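Local coordinates for protein glutaredoxin, CPYC type (Chlamydomonas reinhardtii, PDB 7NCV) that probably reduces disulfides, including those formed with glutathione, as a redox-active glutaredoxin of the thioredoxin clan, at residues 5-10 and 60-65; 22-27 and 49-54; 38-43 and 96-101. One frame throughout, in Å; residues are numbered along the deposited sequence.

Interaction 1: 5-10 and 60-65; sequences EAINEI and QDALLD
Ala62 sits at the middle of this contact, its CB wedged among three side chains of the N-terminal helix. Ile7 comes closest: its CG1 lies 3.5 Å from Ala62 CB, tighter than ordinary van der Waals contact. The first torsion of Ile7 (chi1 -71°) sets CG1 anti to the carbonyl carbon, and it is this branch that meets the alanine. Ala6 faces the same methyl directly, CB to CB at 3.8 Å, and Ile10 brings its CD1 to 3.7 Å from Ala62 CB. That terminal methyl of Ile10 also reaches Leu63, with CD1 3.8 Å from Leu63 CG, the two side chains meeting at about a right angle. The other branch of Ile10 adds a looser touch, CG2 to Leu63 CD2 at 4.1 Å.

The polar component is slight and lies at the outer margin. Asp65 OD2 stands 3.9 Å from Ile7 CD1, a plain apposition of a carboxylate oxygen with a methyl; the charge itself is answered by a salt bridge from OD2 to Lys3.

In the backbones, the segments 5-10 and 60-65 are helical, and their axes approach to 8.5 Å at a crossing angle of -66°. An alanine opposite Ile7 suits so close a pass, and the nearest CA pair is indeed Ile7 with Ala62. Beyond the pair, Ile10 and Leu63 both rest on Tyr22 of strand 19-23, and Leu63 also touches Phe76 of strand 74-77, so the two helices lie together on one face of the central sheet.

The join is therefore made by dispersion and shape, with the small Ala62 at the crossing, enclosed by Ala6, Ile7 and Ile10, and it depends on close fit, there being no directional bond between the segments.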
loop_
_atom_site.group_PDB
_atom_site.type_symbol
_atom_site.label_atom_id
_atom_site.label_comp_id
_atom_site.label_asym_id
_atom_site.label_seq_id
_atom_site.Cartn_x
_atom_site.Cartn_y
_atom_site.Cartn_z
ATOM N N GLU A 5 -17.318 5.541 4.102
ATOM C CA GLU A 5 -16.395 5.864 5.183
ATOM C C GLU A 5 -15.018 5.288 4.905
ATOM O O GLU A 5 -13.995 5.921 5.211
ATOM C CB GLU A 5 -16.930 5.326 6.514
ATOM C CG GLU A 5 -18.195 6.017 7.057
ATOM C CD GLU A 5 -19.457 5.755 6.227
ATOM O OE1 GLU A 5 -20.240 6.716 6.008
ATOM O OE2 GLU A 5 -19.685 4.594 5.801
ATOM N N ALA A 6 -14.971 4.059 4.363
ATOM C CA ALA A 6 -13.706 3.429 4.033
ATOM C C ALA A 6 -12.973 4.214 2.964
ATOM O O ALA A 6 -11.743 4.381 3.043
ATOM C CB ALA A 6 -13.942 1.985 3.573
ATOM N N ILE A 7 -13.697 4.692 1.938
ATOM C CA ILE A 7 -13.039 5.516 0.926
ATOM C C ILE A 7 -12.422 6.748 1.582
ATOM O O ILE A 7 -11.249 7.084 1.354
ATOM C CB ILE A 7 -14.037 5.896 -0.178
ATOM C CG1 ILE A 7 -14.345 4.623 -0.990
ATOM C CG2 ILE A 7 -13.409 6.975 -1.051
ATOM C CD1 ILE A 7 -15.579 4.728 -1.859
ATOM N N ASN A 8 -13.191 7.407 2.452
ATOM C CA ASN A 8 -12.679 8.578 3.181
ATOM C C ASN A 8 -11.407 8.215 3.952
ATOM O O ASN A 8 -10.393 8.933 3.898
ATOM C CB ASN A 8 -13.747 9.105 4.141
ATOM C CG ASN A 8 -13.252 10.288 4.926
ATOM O OD1 ASN A 8 -13.103 11.382 4.378
ATOM N ND2 ASN A 8 -12.939 10.067 6.205
ATOM N N GLU A 9 -11.453 7.113 4.697
ATOM C CA GLU A 9 -10.316 6.739 5.536
ATOM C C GLU A 9 -9.073 6.501 4.691
ATOM O O GLU A 9 -7.973 6.972 5.033
ATOM C CB GLU A 9 -10.637 5.465 6.322
ATOM C CG GLU A 9 -9.506 4.995 7.193
ATOM C CD GLU A 9 -9.858 3.740 7.988
ATOM O OE1 GLU A 9 -10.945 3.713 8.597
ATOM O OE2 GLU A 9 -9.034 2.797 8.030
ATOM N N ILE A 10 -9.214 5.723 3.610
ATOM C CA ILE A 10 -8.069 5.380 2.756
ATOM C C ILE A 10 -7.535 6.633 2.076
ATOM O O ILE A 10 -6.319 6.855 2.032
ATOM C CB ILE A 10 -8.459 4.291 1.749
ATOM C CG1 ILE A 10 -8.751 3.040 2.516
ATOM C CG2 ILE A 10 -7.296 4.026 0.790
ATOM C CD1 ILE A 10 -9.369 1.963 1.641
ATOM N N GLN A 60 -11.844 -3.250 1.212
ATOM C CA GLN A 60 -11.386 -3.785 -0.071
ATOM C C GLN A 60 -12.242 -3.262 -1.232
ATOM O O GLN A 60 -11.698 -2.888 -2.288
ATOM C CB GLN A 60 -11.385 -5.305 -0.012
ATOM C CG GLN A 60 -10.188 -5.789 0.818
ATOM C CD GLN A 60 -9.967 -7.270 0.670
ATOM O OE1 GLN A 60 -10.496 -8.070 1.444
ATOM N NE2 GLN A 60 -9.194 -7.653 -0.354
ATOM N N ASP A 61 -13.541 -3.088 -1.005
ATOM C CA ASP A 61 -14.383 -2.396 -1.974
ATOM C C ASP A 61 -13.888 -0.974 -2.206
ATOM O O ASP A 61 -13.891 -0.478 -3.339
ATOM C CB ASP A 61 -15.832 -2.345 -1.497
ATOM C CG ASP A 61 -16.550 -3.692 -1.560
ATOM O OD1 ASP A 61 -15.991 -4.689 -2.094
ATOM O OD2 ASP A 61 -17.704 -3.719 -1.055
ATOM N N ALA A 62 -13.509 -0.278 -1.139
ATOM C CA ALA A 62 -12.944 1.059 -1.332
ATOM C C ALA A 62 -11.643 1.015 -2.145
ATOM O O ALA A 62 -11.403 1.884 -2.998
ATOM C CB ALA A 62 -12.690 1.716 0.023
ATOM N N LEU A 63 -10.751 0.054 -1.851
ATOM C CA LEU A 63 -9.530 -0.078 -2.641
ATOM C C LEU A 63 -9.824 -0.315 -4.122
ATOM O O LEU A 63 -9.095 0.178 -4.991
ATOM C CB LEU A 63 -8.688 -1.196 -2.070
ATOM C CG LEU A 63 -8.055 -0.712 -0.734
ATOM C CD1 LEU A 63 -7.600 -1.946 0.032
ATOM C CD2 LEU A 63 -6.914 0.298 -0.890
ATOM N N LEU A 64 -10.854 -1.096 -4.429
ATOM C CA LEU A 64 -11.248 -1.267 -5.828
ATOM C C LEU A 64 -11.617 0.076 -6.466
ATOM O O LEU A 64 -11.203 0.392 -7.598
ATOM C CB LEU A 64 -12.432 -2.241 -5.899
ATOM C CG LEU A 64 -13.074 -2.509 -7.255
ATOM C CD1 LEU A 64 -12.041 -3.144 -8.163
ATOM C CD2 LEU A 64 -14.229 -3.460 -6.995
ATOM N N ASP A 65 -12.425 0.874 -5.765
ATOM C CA ASP A 65 -12.829 2.151 -6.328
ATOM C C ASP A 65 -11.635 3.058 -6.545
ATOM O O ASP A 65 -11.568 3.770 -7.549
ATOM C CB ASP A 65 -13.852 2.833 -5.422
ATOM C CG ASP A 65 -15.281 2.374 -5.705
ATOM O OD1 ASP A 65 -15.457 1.257 -6.240
ATOM O OD2 ASP A 65 -16.225 3.140 -5.408
#

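Interaction 2: 22-27 and 49-54; sequences YSKTYC and ELENRA. With NA (sodium ion), chain D.
Leu50, Glu49 and Ser23 carry most of this contact, where strand 19-23 ends beside the end of strand 46-49. Leu50 N donates to Ser23 O at 2.8 Å, in a markedly bent bond that belongs to the parallel bridge pairing Ser23 with Glu49. Beyond its backbone, Leu50 lays CB and CG near Ser23 O; Leu50 CD2 lies 4.3 Å from Tyr22 CD1, at the edge of the ring.

Glu49 folds back at chi2 (-69°), which turns its CD toward the neighbouring strand. Ser23 OG gives its proton to Glu49 OE1 at 2.7 Å, on the syn side and 26° out of the carboxylate plane. The other oxygen, OE2, forms a salt bridge with Lys34, and a water that donates to Thr25 OG1 also reaches it weakly. The carbonyl of Glu49 serves elsewhere: its O binds the sodium ion at 2.8 Å, with Asn52 beside it.

A second carboxylate, Glu51 in the type I turn Leu50-Arg53, holds the loop after strand 19-23. Glu51 OE2 receives Thr25 OG1 at 2.6 Å on its syn side, while Thr25 N reaches Glu51 OE1 at 2.9 Å from above the plane, 57° out of it. Another water joins Glu51 OE2 to the sodium.

Two acidic side chains, one at the end of strand 46-49 and one in the turn after it, hold Ser23 at the strand end and Thr25 in the loop leading to Cys27, the N-cap of the next helix and first cysteine of the CxxC motif, here reduced. Lys34 and the sodium would probably offset part of the negative charge gathered there.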
loop_
_atom_site.group_PDB
_atom_site.type_symbol
_atom_site.label_atom_id
_atom_site.label_comp_id
_atom_site.label_asym_id
_atom_site.label_seq_id
_atom_site.Cartn_x
_atom_site.Cartn_y
_atom_site.Cartn_z
ATOM N N TYR A 22 -1.799 -1.379 2.179
ATOM C CA TYR A 22 -2.945 -2.112 2.676
ATOM C C TYR A 22 -2.677 -3.585 2.428
ATOM O O TYR A 22 -2.272 -3.972 1.317
ATOM C CB TYR A 22 -4.214 -1.650 1.952
ATOM C CG TYR A 22 -4.616 -0.306 2.502
ATOM C CD1 TYR A 22 -5.422 -0.229 3.636
ATOM C CD2 TYR A 22 -4.048 0.873 2.003
ATOM C CE1 TYR A 22 -5.724 0.998 4.262
ATOM C CE2 TYR A 22 -4.361 2.128 2.579
ATOM C CZ TYR A 22 -5.204 2.164 3.699
ATOM O OH TYR A 22 -5.505 3.400 4.293
ATOM N N SER A 23 -2.843 -4.394 3.477
ATOM C CA SER A 23 -2.287 -5.749 3.498
ATOM C C SER A 23 -3.202 -6.676 4.276
ATOM O O SER A 23 -4.199 -6.241 4.880
ATOM C CB SER A 23 -0.894 -5.601 4.148
ATOM O OG SER A 23 -0.246 -6.854 4.439
ATOM N N LYS A 24 -2.899 -7.975 4.229
ATOM C CA LYS A 24 -3.381 -8.918 5.236
ATOM C C LYS A 24 -2.173 -9.726 5.708
ATOM O O LYS A 24 -1.176 -9.871 4.972
ATOM C CB LYS A 24 -4.427 -9.873 4.712
ATOM C CG LYS A 24 -5.711 -9.148 4.336
ATOM C CD LYS A 24 -6.762 -10.090 3.715
ATOM C CE LYS A 24 -7.973 -9.244 3.198
ATOM N NZ LYS A 24 -8.881 -10.239 2.480
ATOM N N THR A 25 -2.234 -10.205 6.960
ATOM C CA THR A 25 -1.097 -10.922 7.561
ATOM C C THR A 25 -0.705 -12.148 6.730
ATOM O O THR A 25 0.481 -12.343 6.443
ATOM C CB THR A 25 -1.442 -11.331 8.995
ATOM O OG1 THR A 25 -1.656 -10.091 9.732
ATOM C CG2 THR A 25 -0.324 -12.141 9.671
ATOM N N TYR A 26 -1.697 -12.984 6.348
ATOM C CA TYR A 26 -1.454 -14.242 5.596
ATOM C C TYR A 26 -1.646 -13.900 4.125
ATOM O O TYR A 26 -2.756 -13.962 3.581
ATOM C CB TYR A 26 -2.392 -15.344 6.059
ATOM C CG TYR A 26 -1.962 -16.667 5.544
ATOM C CD1 TYR A 26 -2.342 -17.100 4.286
ATOM C CD2 TYR A 26 -1.207 -17.502 6.336
ATOM C CE1 TYR A 26 -1.935 -18.365 3.790
ATOM C CE2 TYR A 26 -0.807 -18.774 5.866
ATOM C CZ TYR A 26 -1.179 -19.174 4.607
ATOM O OH TYR A 26 -0.724 -20.401 4.168
ATOM N N CYS A 27 -0.537 -13.541 3.461
ATOM C CA CYS A 27 -0.614 -13.060 2.083
ATOM C C CYS A 27 0.792 -13.025 1.503
ATOM O O CYS A 27 1.584 -12.128 1.814
ATOM C CB CYS A 27 -1.254 -11.666 2.022
ATOM S SG CYS A 27 -1.324 -11.303 0.187
ATOM N N GLU A 49 -3.161 -3.758 8.242
ATOM C CA GLU A 49 -3.612 -5.134 8.025
ATOM C C GLU A 49 -5.116 -5.204 8.143
ATOM O O GLU A 49 -5.704 -4.659 9.095
ATOM C CB GLU A 49 -2.974 -6.067 9.054
ATOM C CG GLU A 49 -1.415 -6.072 9.058
ATOM C CD GLU A 49 -0.750 -6.697 7.846
ATOM O OE1 GLU A 49 -1.441 -7.058 6.860
ATOM O OE2 GLU A 49 0.498 -6.762 7.904
ATOM N N LEU A 50 -5.759 -5.894 7.204
ATOM C CA LEU A 50 -7.207 -5.843 7.086
ATOM C C LEU A 50 -7.953 -7.075 7.615
ATOM O O LEU A 50 -9.189 -6.995 7.773
ATOM C CB LEU A 50 -7.606 -5.599 5.621
ATOM C CG LEU A 50 -7.158 -4.266 5.027
ATOM C CD1 LEU A 50 -7.627 -4.191 3.543
ATOM C CD2 LEU A 50 -7.786 -3.124 5.798
ATOM N N GLU A 51 -7.270 -8.215 7.872
ATOM C CA GLU A 51 -8.026 -9.436 8.125
ATOM C C GLU A 51 -8.846 -9.395 9.412
ATOM O O GLU A 51 -9.846 -10.110 9.499
ATOM C CB GLU A 51 -7.089 -10.666 8.104
ATOM C CG GLU A 51 -6.218 -10.757 9.331
ATOM C CD GLU A 51 -4.942 -9.935 9.246
ATOM O OE1 GLU A 51 -4.651 -9.202 8.253
ATOM O OE2 GLU A 51 -4.163 -10.017 10.233
ATOM N N ASN A 52 -8.483 -8.559 10.406
ATOM C CA ASN A 52 -9.274 -8.453 11.625
ATOM C C ASN A 52 -10.087 -7.172 11.653
ATOM O O ASN A 52 -10.618 -6.830 12.712
ATOM C CB ASN A 52 -8.383 -8.548 12.875
ATOM C CG ASN A 52 -7.738 -9.925 13.029
ATOM O OD1 ASN A 52 -8.308 -10.923 12.608
ATOM N ND2 ASN A 52 -6.593 -9.984 13.666
ATOM N N ARG A 53 -10.225 -6.484 10.516
ATOM C CA ARG A 53 -11.106 -5.315 10.450
ATOM C C ARG A 53 -12.524 -5.784 10.228
ATOM O O ARG A 53 -12.793 -6.572 9.317
ATOM C CB ARG A 53 -10.661 -4.377 9.327
ATOM C CG ARG A 53 -9.348 -3.629 9.624
ATOM C CD ARG A 53 -9.648 -2.366 10.485
ATOM N NE ARG A 53 -10.480 -1.377 9.782
ATOM C CZ ARG A 53 -10.037 -0.215 9.297
ATOM N NH1 ARG A 53 -8.779 0.198 9.522
ATOM N NH2 ARG A 53 -10.890 0.578 8.667
ATOM N N ALA A 54 -13.431 -5.304 11.064
ATOM C CA ALA A 54 -14.839 -5.655 10.916
ATOM C C ALA A 54 -15.379 -5.158 9.592
ATOM O O ALA A 54 -16.349 -5.729 9.066
ATOM C CB ALA A 54 -15.643 -5.050 12.069
HETATM NA NA NA D . -6.494 -6.657 10.953
HETATM O O HOH W 1 0.761 -8.745 10.315
HETATM O O HOH W 2 -4.439 -8.009 12.152
#

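Interaction 3: 38-43 and 96-101; sequences NQFIAG and TLEKLL
The ring of Phe40 lies between its own chain neighbour and helix 96-103. Over one face stands Glu98 CA, and on the opposite face Gln39 CB sits 3.7 Å above the plane, shifted toward the rim. The Glu98 side chain leaves at about a right angle to the phenylalanine, its CB touching CE1 of Phe40 at 3.8 Å, with ring and carboxylate planes 37° apart. Leu97 approaches the ring obliquely, its CD2 4.0 Å from Phe40 CE2 and equally near Phe40 CD2.

Leu101 meets the base of the same side chain: its CD1 lies 3.7 Å from Phe40 CB and close to Phe40 CG as well. Its second methyl is used on Ile41, where Leu101 CD2 and Ile41 CD1 meet tip to tip at 3.8 Å. Ile41 holds CG1 between the backbone N and the carbonyl carbon (chi1 53°), with CD1 beyond it meeting Leu101.

An alanine in place of Phe40 would keep the CB touch on Leu101 but would probably open a gap beside Glu98 CB and leave the Leu97 methyl without its aromatic neighbour. Around the contact, the C-terminal residue Leu107 packs against Phe40, Ile41, Glu98 and Leu101, while Val19 and Ile77 of the sheet lie under Leu101.

The C-terminal helix is thus joined to the end of the helix that begins at the CxxC motif by carbon contacts alone, with one phenyl ring supplying the broad surface and the Glu98 aliphatic stem lending it a nonpolar flank.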
loop_
_atom_site.group_PDB
_atom_site.type_symbol
_atom_site.label_atom_id
_atom_site.label_comp_id
_atom_site.label_asym_id
_atom_site.label_seq_id
_atom_site.Cartn_x
_atom_site.Cartn_y
_atom_site.Cartn_z
ATOM N N ASN A 38 11.276 -3.028 2.343
ATOM C CA ASN A 38 12.262 -3.206 3.428
ATOM C C ASN A 38 13.699 -3.164 2.915
ATOM O O ASN A 38 14.635 -3.000 3.723
ATOM C CB ASN A 38 12.018 -4.520 4.163
ATOM C CG ASN A 38 10.744 -4.491 4.962
ATOM O OD1 ASN A 38 10.125 -3.448 5.184
ATOM N ND2 ASN A 38 10.366 -5.661 5.437
ATOM N N GLN A 39 13.921 -3.320 1.593
ATOM C CA GLN A 39 15.267 -3.127 1.066
ATOM C C GLN A 39 15.750 -1.692 1.242
ATOM O O GLN A 39 16.984 -1.456 1.244
ATOM C CB GLN A 39 15.326 -3.480 -0.423
ATOM C CG GLN A 39 14.909 -4.895 -0.734
ATOM C CD GLN A 39 14.996 -5.175 -2.253
ATOM O OE1 GLN A 39 14.281 -6.029 -2.795
ATOM N NE2 GLN A 39 15.872 -4.440 -2.937
ATOM N N PHE A 40 14.818 -0.741 1.388
ATOM C CA PHE A 40 15.143 0.677 1.442
ATOM C C PHE A 40 14.722 1.363 2.722
ATOM O O PHE A 40 15.467 2.231 3.177
ATOM C CB PHE A 40 14.495 1.402 0.271
ATOM C CG PHE A 40 14.902 0.797 -1.065
ATOM C CD1 PHE A 40 16.144 1.089 -1.608
ATOM C CD2 PHE A 40 14.060 -0.112 -1.704
ATOM C CE1 PHE A 40 16.536 0.478 -2.849
ATOM C CE2 PHE A 40 14.466 -0.705 -2.909
ATOM C CZ PHE A 40 15.690 -0.405 -3.452
ATOM N N ILE A 41 13.552 1.031 3.285
ATOM C CA ILE A 41 12.992 1.811 4.391
ATOM C C ILE A 41 12.368 0.873 5.405
ATOM O O ILE A 41 11.273 1.137 5.956
ATOM C CB ILE A 41 11.968 2.832 3.884
ATOM C CG1 ILE A 41 10.885 2.163 3.012
ATOM C CG2 ILE A 41 12.663 3.981 3.124
ATOM C CD1 ILE A 41 9.661 3.116 2.790
ATOM N N ALA A 42 13.065 -0.216 5.716
ATOM C CA ALA A 42 12.542 -1.135 6.715
ATOM C C ALA A 42 12.206 -0.393 8.001
ATOM O O ALA A 42 13.011 0.412 8.490
ATOM C CB ALA A 42 13.592 -2.220 7.023
ATOM N N GLY A 43 11.068 -0.762 8.557
ATOM C CA GLY A 43 10.623 -0.171 9.841
ATOM C C GLY A 43 10.111 1.247 9.773
ATOM O O GLY A 43 9.892 1.808 10.848
ATOM N N THR A 96 13.390 1.853 -9.838
ATOM C CA THR A 96 12.415 2.929 -9.673
ATOM C C THR A 96 11.839 3.024 -8.270
ATOM O O THR A 96 11.400 4.134 -7.927
ATOM C CB THR A 96 11.273 2.813 -10.693
ATOM O OG1 THR A 96 10.575 1.570 -10.514
ATOM C CG2 THR A 96 11.791 2.986 -12.112
ATOM N N LEU A 97 11.838 1.938 -7.473
ATOM C CA LEU A 97 11.294 2.038 -6.117
ATOM C C LEU A 97 12.139 2.984 -5.312
ATOM O O LEU A 97 11.602 3.881 -4.647
ATOM C CB LEU A 97 11.236 0.677 -5.448
ATOM C CG LEU A 97 10.604 0.726 -4.049
ATOM C CD1 LEU A 97 9.189 1.335 -4.188
ATOM C CD2 LEU A 97 10.500 -0.683 -3.526
ATOM N N GLU A 98 13.457 2.863 -5.425
ATOM C CA GLU A 98 14.360 3.792 -4.738
ATOM C C GLU A 98 14.086 5.237 -5.162
ATOM O O GLU A 98 13.972 6.145 -4.302
ATOM C CB GLU A 98 15.791 3.415 -5.113
ATOM C CG GLU A 98 16.830 4.353 -4.500
ATOM C CD GLU A 98 18.238 3.864 -4.685
ATOM O OE1 GLU A 98 18.526 3.170 -5.694
ATOM O OE2 GLU A 98 19.087 4.187 -3.830
ATOM N N LYS A 99 13.949 5.480 -6.471
ATOM C CA LYS A 99 13.732 6.840 -6.955
ATOM C C LYS A 99 12.394 7.391 -6.454
ATOM O O LYS A 99 12.318 8.556 -6.043
ATOM C CB LYS A 99 13.826 6.846 -8.489
ATOM C CG LYS A 99 13.572 8.222 -9.071
ATOM C CD LYS A 99 14.807 9.026 -9.289
ATOM C CE LYS A 99 14.742 9.645 -10.709
ATOM N NZ LYS A 99 16.026 10.272 -11.113
ATOM N N LEU A 100 11.332 6.580 -6.482
ATOM C CA LEU A 100 10.030 7.070 -6.019
ATOM C C LEU A 100 10.087 7.393 -4.534
ATOM O O LEU A 100 9.457 8.369 -4.048
ATOM C CB LEU A 100 8.952 6.015 -6.257
ATOM C CG LEU A 100 8.603 5.791 -7.737
ATOM C CD1 LEU A 100 7.679 4.613 -7.836
ATOM C CD2 LEU A 100 7.951 7.052 -8.333
ATOM N N LEU A 101 10.823 6.578 -3.765
ATOM C CA LEU A 101 10.938 6.834 -2.319
ATOM C C LEU A 101 11.697 8.115 -2.071
ATOM O O LEU A 101 11.347 8.882 -1.142
ATOM C CB LEU A 101 11.623 5.647 -1.616
ATOM C CG LEU A 101 10.763 4.377 -1.572
ATOM C CD1 LEU A 101 11.592 3.225 -1.005
ATOM C CD2 LEU A 101 9.432 4.527 -0.755
#

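How the interactions relate
From the N terminus, helix 3-16 comes first, and interaction 1 closes a long loop when helix 58-67 packs back on it. Interaction 2 lies within that loop: strand 19-23 runs into the turn before the CxxC helix and is met by the loop after strand 46-49. The two contacts touch through Tyr22, through a probable hydrogen bond between Gln60 and Lys24, and through the Glu9-Arg53 salt bridge. Interaction 3 starts inside both of these loops, near the end of helix 28-41, and closes outside them, crossing both and tying that helix to the C-terminal helix 96-103. It lies on the far side of the chain's centre, about 25 Å from interaction 1 between centres.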